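Local coordinates for KaiC domain-containing protein (Pyrococcus horikoshii, PDB 2ZTS), which is of unknown cellular role but binds ADP and probably ATP, and assembles from six copies as a KaiC-like member of the P-loop NTPases, at residues C[129-134]-C[171-176]; C[159-164]-C[192-197]. All coordinates share one frame; numbering follows the deposited sequence.

Contact 1. Residues C[129-134]-C[171-176]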
loop_
_atom_site.group_PDB
_atom_site.type_symbol
_atom_site.label_atom_id
_atom_site.label_comp_id
_atom_site.label_asym_id
_atom_site.label_seq_id
_atom_site.Cartn_x
_atom_site.Cartn_y
_atom_site.Cartn_z
ATOM N N ARG C 129 3.268 41.051 6.897
ATOM C CA ARG C 129 3.821 42.405 6.738
ATOM C C ARG C 129 3.732 42.870 5.320
ATOM O O ARG C 129 3.357 43.998 5.049
ATOM C CB ARG C 129 5.265 42.439 7.217
ATOM C CG ARG C 129 5.959 43.745 6.896
ATOM C CD ARG C 129 7.413 43.779 7.327
ATOM N NE ARG C 129 7.980 45.074 6.995
ATOM C CZ ARG C 129 9.279 45.348 6.957
ATOM N NH1 ARG C 129 9.696 46.576 6.636
ATOM N NH2 ARG C 129 10.154 44.410 7.243
ATOM N N VAL C 130 4.050 42.009 4.374
ATOM C CA VAL C 130 4.080 42.427 2.981
ATOM C C VAL C 130 2.643 42.577 2.408
ATOM O O VAL C 130 2.364 43.504 1.600
ATOM C CB VAL C 130 4.902 41.424 2.108
ATOM C CG1 VAL C 130 4.779 41.737 0.618
ATOM C CG2 VAL C 130 6.329 41.442 2.512
ATOM N N VAL C 131 1.738 41.677 2.810
ATOM C CA VAL C 131 0.339 41.815 2.408
ATOM C C VAL C 131 -0.183 43.186 2.859
ATOM O O VAL C 131 -0.806 43.901 2.082
ATOM C CB VAL C 131 -0.530 40.654 2.959
ATOM C CG1 VAL C 131 -2.046 41.037 3.029
ATOM C CG2 VAL C 131 -0.351 39.419 2.074
ATOM N N LYS C 132 0.112 43.533 4.104
ATOM C CA LYS C 132 -0.365 44.791 4.706
ATOM C C LYS C 132 0.272 46.057 4.080
ATOM O O LYS C 132 -0.435 47.015 3.744
ATOM C CB LYS C 132 -0.155 44.727 6.219
ATOM C CG LYS C 132 -1.088 43.722 6.978
ATOM C CD LYS C 132 -2.590 43.957 6.606
ATOM C CE LYS C 132 -3.585 43.503 7.696
ATOM N NZ LYS C 132 -4.969 43.427 7.130
ATOM N N ALA C 133 1.583 46.013 3.839
ATOM C CA ALA C 133 2.311 47.101 3.172
ATOM C C ALA C 133 1.838 47.456 1.776
ATOM O O ALA C 133 1.798 48.630 1.442
ATOM C CB ALA C 133 3.823 46.790 3.144
ATOM N N ILE C 134 1.454 46.498 0.939
ATOM C CA ILE C 134 0.928 46.890 -0.356
ATOM C C ILE C 134 -0.599 46.885 -0.419
ATOM O O ILE C 134 -1.139 47.125 -1.462
ATOM C CB ILE C 134 1.540 46.056 -1.506
ATOM C CG1 ILE C 134 1.052 44.585 -1.467
ATOM C CG2 ILE C 134 3.087 46.102 -1.425
ATOM C CD1 ILE C 134 1.417 43.838 -2.706
HETATM N N MSE C 171 -6.053 37.891 7.747
HETATM C CA MSE C 171 -5.775 38.819 6.669
HETATM C C MSE C 171 -6.982 38.982 5.762
HETATM O O MSE C 171 -7.142 40.020 5.130
HETATM C CB MSE C 171 -4.602 38.354 5.847
HETATM C CG MSE C 171 -3.292 38.527 6.543
HETATM SE SE MSE C 171 -1.728 37.971 5.400
HETATM C CE MSE C 171 -2.354 36.196 4.704
ATOM N N GLY C 172 -7.846 37.983 5.686
ATOM C CA GLY C 172 -8.989 38.088 4.805
ATOM C C GLY C 172 -8.707 38.376 3.341
ATOM O O GLY C 172 -9.544 39.009 2.708
ATOM N N VAL C 173 -7.560 37.940 2.780
ATOM C CA VAL C 173 -7.312 38.125 1.328
ATOM C C VAL C 173 -7.798 36.909 0.526
ATOM O O VAL C 173 -8.244 35.951 1.065
ATOM C CB VAL C 173 -5.850 38.504 0.972
ATOM C CG1 VAL C 173 -5.510 39.859 1.607
ATOM C CG2 VAL C 173 -4.813 37.438 1.416
ATOM N N THR C 174 -7.836 37.018 -0.780
ATOM C CA THR C 174 -8.284 35.900 -1.578
ATOM C C THR C 174 -7.016 35.214 -1.991
ATOM O O THR C 174 -6.188 35.835 -2.620
ATOM C CB THR C 174 -9.006 36.396 -2.800
ATOM O OG1 THR C 174 -10.189 37.133 -2.438
ATOM C CG2 THR C 174 -9.466 35.189 -3.667
ATOM N N THR C 175 -6.869 33.951 -1.607
ATOM C CA THR C 175 -5.619 33.220 -1.670
ATOM C C THR C 175 -5.699 31.943 -2.497
ATOM O O THR C 175 -6.689 31.206 -2.344
ATOM C CB THR C 175 -5.263 32.820 -0.244
ATOM O OG1 THR C 175 -5.163 34.013 0.553
ATOM C CG2 THR C 175 -3.839 32.138 -0.149
ATOM N N ILE C 176 -4.672 31.679 -3.339
ATOM C CA ILE C 176 -4.397 30.339 -3.901
ATOM C C ILE C 176 -3.150 29.713 -3.225
ATOM O O ILE C 176 -2.077 30.327 -3.135
ATOM C CB ILE C 176 -4.209 30.395 -5.411
ATOM C CG1 ILE C 176 -5.511 30.824 -6.070
ATOM C CG2 ILE C 176 -3.725 29.021 -5.988
ATOM C CD1 ILE C 176 -5.375 31.241 -7.553
#
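V131 of helix 120-134 is packed against M171, the last residue of helix 157-171, and V173, just beyond it, in the parallel alpha/beta core of a P-loop NTPase fold. Strand 138-142, helix 157-171 and strand 174-179 form a right-handed beta-alpha-beta crossover, and V131 meets the crossover where helix turns into strand. The contact across the segments is wholly apolar. The chain of M171, present as selenomethionine, runs extended to selenium (chi2 -178°), which lays SE over the branch point of V131, 3.8 Å from V131 CB and 3.9 Å from V131 CG2; only the terminal CE folds aside. The compact, beta-branched valine offers both methyls and CB to SE, a large, polarisable atom as sulfur would be in ordinary methionine, while the unbranched chain of M171 can reach across from the neighbouring helix. L139 of the adjacent strand backs M171 and V173, and V63 lies against V131. Backbone conformation sets the second apolar pair: G172 leaves the helix with positive phi (56°), readily adopted without a side chain, and turns the chain so that V173 faces V131. The two valines lie alongside each other, pointing opposite ways, with V173 CG1 3.9 Å from V131 CG1.

Contact 2. Residues C[159-164]-C[192-197]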
loop_
_atom_site.group_PDB
_atom_site.type_symbol
_atom_site.label_atom_id
_atom_site.label_comp_id
_atom_site.label_asym_id
_atom_site.label_seq_id
_atom_site.Cartn_x
_atom_site.Cartn_y
_atom_site.Cartn_z
ATOM N N GLU C 159 1.317 21.081 11.620
ATOM C CA GLU C 159 1.300 22.210 12.569
ATOM C C GLU C 159 1.487 23.499 11.832
ATOM O O GLU C 159 0.804 24.476 12.099
ATOM C CB GLU C 159 2.365 22.002 13.660
ATOM C CG GLU C 159 1.996 20.916 14.681
ATOM C CD GLU C 159 2.609 19.525 14.342
ATOM O OE1 GLU C 159 2.730 19.137 13.120
ATOM O OE2 GLU C 159 2.967 18.796 15.309
ATOM N N VAL C 160 2.338 23.488 10.799
ATOM C CA VAL C 160 2.540 24.671 9.975
ATOM C C VAL C 160 1.268 25.060 9.218
ATOM O O VAL C 160 0.907 26.251 9.140
ATOM C CB VAL C 160 3.732 24.509 9.033
ATOM C CG1 VAL C 160 3.879 25.672 8.121
ATOM C CG2 VAL C 160 5.068 24.266 9.837
ATOM N N LEU C 161 0.535 24.079 8.715
ATOM C CA LEU C 161 -0.728 24.398 8.035
ATOM C C LEU C 161 -1.782 25.033 8.958
ATOM O O LEU C 161 -2.487 25.967 8.546
ATOM C CB LEU C 161 -1.266 23.193 7.305
ATOM C CG LEU C 161 -0.473 22.875 6.005
ATOM C CD1 LEU C 161 -0.743 21.479 5.456
ATOM C CD2 LEU C 161 -0.790 23.884 4.925
ATOM N N LEU C 162 -1.860 24.569 10.202
ATOM C CA LEU C 162 -2.759 25.191 11.153
ATOM C C LEU C 162 -2.289 26.643 11.493
ATOM O O LEU C 162 -3.080 27.567 11.470
ATOM C CB LEU C 162 -2.916 24.300 12.391
ATOM C CG LEU C 162 -3.834 23.079 12.151
ATOM C CD1 LEU C 162 -3.912 22.277 13.422
ATOM C CD2 LEU C 162 -5.233 23.390 11.640
ATOM N N LYS C 163 -0.991 26.872 11.679
ATOM C CA LYS C 163 -0.552 28.277 11.794
ATOM C C LYS C 163 -0.852 29.145 10.561
ATOM O O LYS C 163 -1.247 30.315 10.703
ATOM C CB LYS C 163 0.928 28.403 12.100
ATOM C CG LYS C 163 1.413 27.893 13.410
ATOM C CD LYS C 163 2.930 28.258 13.498
ATOM C CE LYS C 163 3.630 27.776 14.758
ATOM N NZ LYS C 163 3.467 28.752 15.928
ATOM N N LEU C 164 -0.695 28.593 9.350
ATOM C CA LEU C 164 -0.979 29.368 8.173
ATOM C C LEU C 164 -2.451 29.751 8.139
ATOM O O LEU C 164 -2.797 30.861 7.717
ATOM C CB LEU C 164 -0.648 28.609 6.909
ATOM C CG LEU C 164 -1.027 29.139 5.566
ATOM C CD1 LEU C 164 -0.455 30.518 5.296
ATOM C CD2 LEU C 164 -0.429 28.179 4.569
ATOM N N TYR C 192 -0.288 15.788 1.302
ATOM C CA TYR C 192 -0.239 15.400 2.744
ATOM C C TYR C 192 -1.557 14.908 3.348
ATOM O O TYR C 192 -1.563 14.264 4.387
ATOM C CB TYR C 192 0.376 16.534 3.623
ATOM C CG TYR C 192 1.787 16.780 3.229
ATOM C CD1 TYR C 192 2.769 15.805 3.428
ATOM C CD2 TYR C 192 2.143 17.946 2.617
ATOM C CE1 TYR C 192 4.115 16.032 2.996
ATOM C CE2 TYR C 192 3.429 18.168 2.165
ATOM C CZ TYR C 192 4.416 17.212 2.365
ATOM O OH TYR C 192 5.682 17.516 1.912
ATOM N N GLY C 193 -2.666 15.182 2.679
ATOM C CA GLY C 193 -3.995 14.810 3.208
ATOM C C GLY C 193 -4.540 15.818 4.184
ATOM O O GLY C 193 -5.504 15.525 4.904
ATOM N N ILE C 194 -3.933 17.000 4.218
ATOM C CA ILE C 194 -4.231 18.024 5.242
ATOM C C ILE C 194 -4.620 19.356 4.565
ATOM O O ILE C 194 -5.422 20.108 5.072
ATOM C CB ILE C 194 -2.990 18.215 6.142
ATOM C CG1 ILE C 194 -2.586 16.884 6.824
ATOM C CG2 ILE C 194 -3.240 19.242 7.151
ATOM C CD1 ILE C 194 -1.193 16.897 7.493
ATOM N N GLU C 195 -3.961 19.655 3.448
ATOM C CA GLU C 195 -4.080 20.916 2.784
ATOM C C GLU C 195 -5.552 21.308 2.550
ATOM O O GLU C 195 -5.901 22.485 2.661
ATOM C CB GLU C 195 -3.342 20.849 1.440
ATOM C CG GLU C 195 -1.849 20.652 1.556
ATOM C CD GLU C 195 -1.409 19.190 1.402
ATOM O OE1 GLU C 195 -1.824 18.368 2.236
ATOM O OE2 GLU C 195 -0.710 18.883 0.399
ATOM N N GLU C 196 -6.371 20.351 2.110
ATOM C CA GLU C 196 -7.805 20.591 1.839
ATOM C C GLU C 196 -8.635 21.011 3.073
ATOM O O GLU C 196 -9.680 21.658 2.923
ATOM C CB GLU C 196 -8.430 19.336 1.219
ATOM C CG GLU C 196 -8.240 18.087 2.055
ATOM C CD GLU C 196 -7.065 17.204 1.628
ATOM O OE1 GLU C 196 -5.923 17.676 1.425
ATOM O OE2 GLU C 196 -7.253 16.003 1.594
ATOM N N PHE C 197 -8.186 20.665 4.280
ATOM C CA PHE C 197 -8.838 21.132 5.493
ATOM C C PHE C 197 -8.652 22.628 5.835
ATOM O O PHE C 197 -9.254 23.084 6.803
ATOM C CB PHE C 197 -8.446 20.265 6.697
ATOM C CG PHE C 197 -8.904 18.863 6.556
ATOM C CD1 PHE C 197 -10.208 18.523 6.883
ATOM C CD2 PHE C 197 -8.081 17.916 5.976
ATOM C CE1 PHE C 197 -10.653 17.257 6.690
ATOM C CE2 PHE C 197 -8.517 16.636 5.797
ATOM C CZ PHE C 197 -9.789 16.294 6.137
#
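L161 and I194 meet through their rotamers: L161 has CG opposite the carbonyl carbon (chi1 -74°) and its chain extended to CD1, which is carried out from the helix, and I194 sets CG2 opposite its backbone N, bringing it to that methyl. In this P-loop NTPase fold the pair joins helix 157-171 to the loop that leads into strand 201-209. L161 CD1 lies 3.8 Å from I194 CG2, the side chains crossing at a slant, and also rests on the aliphatic CG of E195 at 4.1 Å. Leucine suits the place because it is long enough to put a single methyl, CD1, against both loop residues; I144 of helix 144-149 touches both L161 and E195.

The chain of E195 bends at chi2 (97°), turning its buried carboxylate back over its own loop. OE1 of E195 accepts from I194 N at 3.2 Å, approached almost in line with its C-O bond. Y192 N adds weak bonds to both OE1 and OE2, and OE2 is also hydrogen-bonded to T179 OG1. With a leucine here, the amide of I194 and the hydroxyl of T179 would probably lose their carboxylate partner, leaving the turn less firmly fixed.

At G193 the backbone leaves no room for a CB, which would collide with Y192 O, so glycine fits the turn. A second subunit closes over this turn, its L149 packing on L162 and I194, and its R191 donates a hydrogen bond from NH1 to G193 O.

From the N terminus the chain passes 129-134, then 159-164, 171-176 and finally 192-197, so the segments of the two contacts alternate and their loops cross rather than nest. Contact 1 closes a loop of 36 residues that includes strand 138-142 and most of helix 157-171; contact 2 closes one of 27 that includes strand 174-179. Helix 157-171 serves both: its N-terminal half holds the 192-197 loop, its last residue meets helix 120-134. The centres lie about 19 Å apart, and the nearest atoms, about 6 Å apart, do not touch. Contact 1 joins helix 120-134 to the turn into strand 174-179; contact 2 joins helix 157-171 to the loop before strand 201-209, beside another subunit.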